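Local coordinates for PATF (PDB 4BG2), which is of uncertain function but is probably a prenyltransferase-like protein of patellamide (cyanobactin) biosynthesis, at residues S162-R167 / Q213-R218; A232-S235 / E240-L243. All coordinates share one frame; numbering follows the deposited sequence.

Contact 1. Residues S162-R167 / Q213-R218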
ATOM      1  N   SER A 162      13.944   2.721  19.173  1.00 40.87           N
ATOM      2  CA  SER A 162      14.015   3.432  20.450  1.00 43.08           C
ATOM      3  C   SER A 162      12.730   3.224  21.260  1.00 43.97           C
ATOM      4  O   SER A 162      11.705   2.784  20.720  1.00 42.71           O
ATOM      5  CB  SER A 162      14.277   4.931  20.222  1.00 42.85           C
ATOM      6  OG  SER A 162      13.171   5.583  19.621  1.00 42.36           O
ATOM      7  N   ASP A 163      12.802   3.521  22.558  1.00 46.63           N
ATOM      8  CA  ASP A 163      11.630   3.545  23.440  1.00 46.51           C
ATOM      9  C   ASP A 163      10.486   4.357  22.823  1.00 44.13           C
ATOM     10  O   ASP A 163       9.362   3.860  22.704  1.00 42.38           O
ATOM     11  CB  ASP A 163      11.995   4.162  24.796  1.00 49.89           C
ATOM     12  CG  ASP A 163      12.835   3.234  25.670  1.00 53.53           C
ATOM     13  OD1 ASP A 163      12.895   2.021  25.374  1.00 54.43           O
ATOM     14  OD2 ASP A 163      13.413   3.721  26.671  1.00 55.76           O
ATOM     15  N   GLU A 164      10.788   5.598  22.432  1.00 41.67           N
ATOM     16  CA  GLU A 164       9.805   6.497  21.813  1.00 40.88           C
ATOM     17  C   GLU A 164       9.152   5.909  20.531  1.00 38.59           C
ATOM     18  O   GLU A 164       7.931   5.934  20.361  1.00 36.56           O
ATOM     19  CB  GLU A 164      10.478   7.826  21.494  1.00 42.52           C
ATOM     20  CG  GLU A 164       9.538   8.935  21.033  1.00 43.82           C
ATOM     21  CD  GLU A 164      10.278  10.204  20.570  1.00 46.29           C
ATOM     22  OE1 GLU A 164      11.527  10.182  20.429  1.00 46.53           O
ATOM     23  OE2 GLU A 164       9.599  11.230  20.329  1.00 48.12           O
ATOM     24  N   LEU A 165       9.975   5.392  19.628  1.00 36.89           N
ATOM     25  CA  LEU A 165       9.447   4.837  18.386  1.00 36.20           C
ATOM     26  C   LEU A 165       8.701   3.509  18.645  1.00 34.62           C
ATOM     27  O   LEU A 165       7.690   3.245  18.032  1.00 33.71           O
ATOM     28  CB  LEU A 165      10.575   4.664  17.370  1.00 36.11           C
ATOM     29  CG  LEU A 165      10.193   4.136  15.996  1.00 37.70           C
ATOM     30  CD1 LEU A 165       8.987   4.884  15.416  1.00 37.43           C
ATOM     31  CD2 LEU A 165      11.410   4.238  15.076  1.00 37.80           C
ATOM     32  N   THR A 166       9.183   2.701  19.576  1.00 35.80           N
ATOM     33  CA  THR A 166       8.496   1.460  19.900  1.00 37.18           C
ATOM     34  C   THR A 166       7.062   1.719  20.319  1.00 38.23           C
ATOM     35  O   THR A 166       6.145   1.033  19.862  1.00 37.19           O
ATOM     36  CB  THR A 166       9.236   0.677  20.998  1.00 38.57           C
ATOM     37  OG1 THR A 166      10.548   0.363  20.529  1.00 39.20           O
ATOM     38  CG2 THR A 166       8.509  -0.631  21.353  1.00 38.79           C
ATOM     39  N   ARG A 167       6.864   2.730  21.161  1.00 40.55           N
ATOM     40  CA  ARG A 167       5.517   3.114  21.600  1.00 42.97           C
ATOM     41  C   ARG A 167       4.655   3.620  20.447  1.00 37.90           C
ATOM     42  O   ARG A 167       3.482   3.293  20.371  1.00 35.78           O
ATOM     43  CB  ARG A 167       5.579   4.168  22.725  1.00 48.16           C
ATOM     44  CG  ARG A 167       6.250   3.653  23.998  1.00 56.82           C
ATOM     45  CD  ARG A 167       5.466   2.518  24.663  1.00 62.72           C
ATOM     46  NE  ARG A 167       4.165   2.987  25.153  1.00 67.78           N
ATOM     47  CZ  ARG A 167       3.099   2.216  25.370  1.00 72.41           C
ATOM     48  NH1 ARG A 167       3.143   0.902  25.136  1.00 76.19           N
ATOM     49  NH2 ARG A 167       1.971   2.770  25.811  1.00 71.64           N
ATOM     50  N   GLN A 213       6.635  15.797  15.368  1.00 36.22           N
ATOM     51  CA  GLN A 213       6.969  17.160  15.815  1.00 41.61           C
ATOM     52  C   GLN A 213       8.357  17.225  16.427  1.00 42.21           C
ATOM     53  O   GLN A 213       9.110  18.118  16.105  1.00 44.09           O
ATOM     54  CB  GLN A 213       5.941  17.673  16.803  1.00 43.49           C
ATOM     55  CG  GLN A 213       4.577  17.871  16.181  1.00 45.83           C
ATOM     56  CD  GLN A 213       3.502  18.069  17.241  1.00 51.76           C
ATOM     57  OE1 GLN A 213       3.256  17.196  18.079  1.00 54.58           O
ATOM     58  NE2 GLN A 213       2.871  19.223  17.225  1.00 56.81           N
ATOM     59  N   LYS A 214       8.699  16.256  17.272  1.00 44.02           N
ATOM     60  CA  LYS A 214      10.016  16.228  17.926  1.00 47.05           C
ATOM     61  C   LYS A 214      11.174  15.801  17.037  1.00 44.38           C
ATOM     62  O   LYS A 214      12.292  16.271  17.215  1.00 42.22           O
ATOM     63  CB  LYS A 214       9.981  15.302  19.143  1.00 51.29           C
ATOM     64  CG  LYS A 214       9.055  15.774  20.251  1.00 57.98           C
ATOM     65  CD  LYS A 214       8.856  14.668  21.276  1.00 64.16           C
ATOM     66  CE  LYS A 214       8.097  15.162  22.500  1.00 71.02           C
ATOM     67  NZ  LYS A 214       7.984  14.086  23.531  1.00 73.58           N
ATOM     68  N   ASN A 215      10.928  14.894  16.092  1.00 42.34           N
ATOM     69  CA  ASN A 215      12.035  14.232  15.426  1.00 41.22           C
ATOM     70  C   ASN A 215      12.195  14.498  13.939  1.00 40.99           C
ATOM     71  O   ASN A 215      13.275  14.308  13.414  1.00 41.73           O
ATOM     72  CB  ASN A 215      11.956  12.719  15.684  1.00 40.78           C
ATOM     73  CG  ASN A 215      11.922  12.394  17.169  1.00 42.78           C
ATOM     74  OD1 ASN A 215      12.951  12.149  17.773  1.00 47.28           O
ATOM     75  ND2 ASN A 215      10.749  12.442  17.769  1.00 42.63           N
ATOM     76  N   LEU A 216      11.124  14.860  13.245  1.00 38.14           N
ATOM     77  CA  LEU A 216      11.185  14.903  11.797  1.00 36.08           C
ATOM     78  C   LEU A 216      11.402  16.332  11.318  1.00 36.43           C
ATOM     79  O   LEU A 216      11.240  17.275  12.075  1.00 36.54           O
ATOM     80  CB  LEU A 216       9.931  14.302  11.169  1.00 34.92           C
ATOM     81  CG  LEU A 216       9.727  12.802  11.379  1.00 34.92           C
ATOM     82  CD1 LEU A 216       8.561  12.321  10.536  1.00 34.52           C
ATOM     83  CD2 LEU A 216      10.988  11.989  11.078  1.00 34.90           C
ATOM     84  N   SER A 217      11.769  16.478  10.052  1.00 34.17           N
ATOM     85  CA  SER A 217      12.204  17.760   9.544  1.00 34.35           C
ATOM     86  C   SER A 217      11.069  18.790   9.548  1.00 36.19           C
ATOM     87  O   SER A 217       9.881  18.448   9.633  1.00 32.81           O
ATOM     88  CB  SER A 217      12.729  17.596   8.128  1.00 32.85           C
ATOM     89  OG  SER A 217      11.657  17.355   7.233  1.00 30.55           O
ATOM     90  N   ARG A 218      11.448  20.056   9.440  1.00 40.36           N
ATOM     91  CA  ARG A 218      10.479  21.139   9.326  1.00 43.57           C
ATOM     92  C   ARG A 218       9.607  20.955   8.090  1.00 41.25           C
ATOM     93  O   ARG A 218       8.409  21.213   8.116  1.00 39.38           O
ATOM     94  CB  ARG A 218      11.194  22.495   9.302  1.00 50.18           C
ATOM     95  CG  ARG A 218      11.852  22.804  10.642  1.00 57.14           C
ATOM     96  CD  ARG A 218      12.472  24.182  10.688  1.00 65.02           C
ATOM     97  NE  ARG A 218      13.697  24.270   9.880  1.00 70.45           N
ATOM     98  CZ  ARG A 218      14.893  24.671  10.319  1.00 75.97           C
ATOM     99  NH1 ARG A 218      15.083  25.041  11.584  1.00 78.26           N
ATOM    100  NH2 ARG A 218      15.917  24.714   9.473  1.00 80.15           N
TER

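Contact 2. Residues A232-S235 / E240-L243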
ATOM      1  N   ALA A 232       3.594   6.551   8.249  1.00 25.78           N
ATOM      2  CA  ALA A 232       4.986   6.269   8.067  1.00 26.49           C
ATOM      3  C   ALA A 232       5.153   4.762   8.155  1.00 28.61           C
ATOM      4  O   ALA A 232       4.604   4.143   9.072  1.00 31.62           O
ATOM      5  CB  ALA A 232       5.800   6.958   9.144  1.00 27.54           C
ATOM      6  N   PHE A 233       5.905   4.172   7.238  1.00 27.50           N
ATOM      7  CA  PHE A 233       6.240   2.767   7.359  1.00 28.58           C
ATOM      8  C   PHE A 233       7.650   2.564   7.869  1.00 26.15           C
ATOM      9  O   PHE A 233       8.609   3.004   7.254  1.00 25.08           O
ATOM     10  CB  PHE A 233       6.069   2.037   6.026  1.00 30.80           C
ATOM     11  CG  PHE A 233       4.657   1.656   5.707  1.00 33.14           C
ATOM     12  CD1 PHE A 233       3.922   0.866   6.565  1.00 36.40           C
ATOM     13  CD2 PHE A 233       4.086   2.030   4.502  1.00 37.24           C
ATOM     14  CE1 PHE A 233       2.635   0.483   6.235  1.00 36.21           C
ATOM     15  CE2 PHE A 233       2.798   1.662   4.164  1.00 36.30           C
ATOM     16  CZ  PHE A 233       2.062   0.902   5.042  1.00 38.48           C
ATOM     17  N   PHE A 234       7.762   1.909   9.016  1.00 23.78           N
ATOM     18  CA  PHE A 234       9.044   1.476   9.555  1.00 24.28           C
ATOM     19  C   PHE A 234       9.288  -0.023   9.301  1.00 26.01           C
ATOM     20  O   PHE A 234       8.355  -0.831   9.291  1.00 25.30           O
ATOM     21  CB  PHE A 234       9.061   1.751  11.047  1.00 25.45           C
ATOM     22  CG  PHE A 234       8.989   3.225  11.384  1.00 26.09           C
ATOM     23  CD1 PHE A 234       7.778   3.879  11.401  1.00 26.76           C
ATOM     24  CD2 PHE A 234      10.143   3.941  11.632  1.00 27.26           C
ATOM     25  CE1 PHE A 234       7.710   5.236  11.688  1.00 28.30           C
ATOM     26  CE2 PHE A 234      10.093   5.293  11.915  1.00 27.90           C
ATOM     27  CZ  PHE A 234       8.876   5.942  11.937  1.00 27.94           C
ATOM     28  N   SER A 235      10.550  -0.384   9.113  1.00 28.51           N
ATOM     29  CA  SER A 235      10.936  -1.780   8.954  1.00 30.57           C
ATOM     30  C   SER A 235      12.383  -1.933   9.338  1.00 32.51           C
ATOM     31  O   SER A 235      13.176  -1.028   9.121  1.00 31.62           O
ATOM     32  CB  SER A 235      10.790  -2.227   7.484  1.00 29.72           C
ATOM     33  OG  SER A 235      10.995  -3.636   7.320  1.00 29.91           O
ATOM     34  N   GLU A 240      15.411   4.423   6.968  1.00 36.62           N
ATOM     35  CA  GLU A 240      14.535   5.483   7.463  1.00 34.92           C
ATOM     36  C   GLU A 240      13.138   5.155   6.978  1.00 31.38           C
ATOM     37  O   GLU A 240      12.984   4.473   5.978  1.00 28.96           O
ATOM     38  CB  GLU A 240      15.002   6.887   7.027  1.00 34.50           C
ATOM     39  CG  GLU A 240      15.085   7.161   5.535  1.00 35.13           C
ATOM     40  CD  GLU A 240      15.485   8.621   5.236  1.00 36.66           C
ATOM     41  OE1 GLU A 240      14.654   9.563   5.362  1.00 35.45           O
ATOM     42  OE2 GLU A 240      16.642   8.828   4.844  1.00 40.80           O
ATOM     43  N   PRO A 241      12.119   5.591   7.726  1.00 30.63           N
ATOM     44  CA  PRO A 241      10.779   5.289   7.295  1.00 28.60           C
ATOM     45  C   PRO A 241      10.427   5.893   5.940  1.00 27.60           C
ATOM     46  O   PRO A 241      10.952   6.935   5.571  1.00 27.92           O
ATOM     47  CB  PRO A 241       9.912   5.934   8.383  1.00 29.35           C
ATOM     48  CG  PRO A 241      10.767   7.033   8.981  1.00 30.24           C
ATOM     49  CD  PRO A 241      12.144   6.457   8.937  1.00 31.56           C
ATOM     50  N   ILE A 242       9.470   5.287   5.263  1.00 27.21           N
ATOM     51  CA  ILE A 242       8.820   5.905   4.130  1.00 27.80           C
ATOM     52  C   ILE A 242       7.539   6.572   4.618  1.00 26.37           C
ATOM     53  O   ILE A 242       6.768   5.977   5.359  1.00 24.04           O
ATOM     54  CB  ILE A 242       8.600   4.902   2.979  1.00 30.84           C
ATOM     55  CG1 ILE A 242       7.942   5.586   1.790  1.00 34.07           C
ATOM     56  CG2 ILE A 242       7.768   3.708   3.419  1.00 31.38           C
ATOM     57  CD1 ILE A 242       8.180   4.837   0.510  1.00 36.60           C
ATOM     58  N   LEU A 243       7.387   7.856   4.291  1.00 24.62           N
ATOM     59  CA  LEU A 243       6.290   8.669   4.787  1.00 25.34           C
ATOM     60  C   LEU A 243       5.240   8.703   3.733  1.00 24.36           C
ATOM     61  O   LEU A 243       5.568   8.773   2.569  1.00 25.50           O
ATOM     62  CB  LEU A 243       6.743  10.110   5.108  1.00 26.63           C
ATOM     63  CG  LEU A 243       8.008  10.270   5.949  1.00 27.99           C
ATOM     64  CD1 LEU A 243       8.304  11.749   6.237  1.00 29.64           C
ATOM     65  CD2 LEU A 243       7.902   9.501   7.264  1.00 29.04           C
TER

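Contact 1. Residues S162-R167 / Q213-R218
Glu-164 and Asn-215 carry this small surface contact, reaching for each other from opposite directions between the ends of two helices. Asn-215 ND2 gives a hydrogen bond to Glu-164 OE2 at 3.1 Å, and it is a bent one, with an N-H...O angle of 145°. The amide nitrogen sits above the carboxylate plane, and the carboxylate and amide planes are turned 61° apart, so the two flat groups do not pair side by side. Glu-164 OE1 stays 3.6 Å from Asn-215 ND2. The third participant is Lys-214, whose aliphatic stem passes the carboxylate: Lys-214 CD lies 3.6 Å from Glu-164 OE2. Its ammonium goes on past the carboxylate. Lys-214 NZ is 4.6 Å from Glu-164 OE2, too far for a salt bridge, though its charge probably still helps keep the carboxylate ionised.

Glu-164 covers the distance as an extended chain, CG swung opposite the backbone N (chi1 -171°). On the other side, Asn-215 ND2 also bonds to Tyr-211 O one turn back in its own helix, which fixes the amide independently of the glutamate. An alanine in place of Glu-164 is likely to deprive Asn-215 ND2 of its acceptor on the neighbouring helix and leave Lys-214 without the negative charge beside it.

Behind Glu-164, Ser-162 is the N-cap of its helix, its OG accepting from Leu-165 N at 3.2 Å. Ser-162 O takes two donors, the backbone N and OG1 of Thr-166. The contact joins the first turn of helix 163-172 to the last turn of helix 206-215 at the protein surface. Helix 163-172 leads directly into barrel strand 173-181, and Leu-165 turns inward from it onto Phe-234 of the hairpin.

Contact 2. Residues A232-S235 / E240-L243
Phe-234 holds CG opposite its carbonyl carbon (chi1 -64°), which lays its ring alongside Pro-241. Pro-241 CB then sits over one ring face, 3.7 Å from the centroid of the Phe-234 ring and 15° off the normal, in a CH-pi contact; Pro-241 CG comes down nearer the rim, 3.5 Å from Phe-234 CE2. In Ile-242 the torsion that sends CG1 opposite the backbone N (chi1 -179°) puts CG2 between N and the carbonyl carbon. From there Ile-242 CG2 reaches Phe-233 CB at 3.5 Å and lies at the edge of the Phe-233 ring, which packs edge-to-face with Phe-244.

Between these side chains the backbones are stitched by a reciprocal pair of hydrogen bonds: Phe-233 N to Ile-242 O at 2.7 Å, and Ile-242 N to Phe-233 O at 3.1 Å. Ala-232 and Leu-243 form the adjoining non-hydrogen-bonded pair. On the face of the sheet opposite to that of Phe-233 and Ile-242, Ala-232 CB meets Leu-243 CD2 at 3.8 Å.

Strand 186-194 flanks one side through bonds of Ala-232 with Pro-192 and Phe-234 with Leu-190; strand 276-284 takes the other through Leu-243 and Val-283. This is the loop end of the beta hairpin of strands 229-233 and 242-247, part of a closed antiparallel ten-stranded barrel with helices outside it, consistent with the ABBA prenyltransferase (PT-barrel) fold.

Overall arrangement
Contact 1 closes before contact 2 opens along the chain, and their centres lie about 12 Å apart on the same side of the chain's centre. One is a polar tie between helix ends at the surface, the other a buried, largely apolar hairpin of the barrel wall. They meet directly where Leu-165 CD2 packs against Phe-234 CE2 at 3.6 Å. Helix 163-172 therefore takes part in both layers: it bonds to helix 206-215 on the outside, and through Leu-165 and Leu-169 it packs on the ring of Phe-234. Helix 163-172 thus links helix 206-215 to the hairpin 229-233/242-247 of the closed antiparallel barrel.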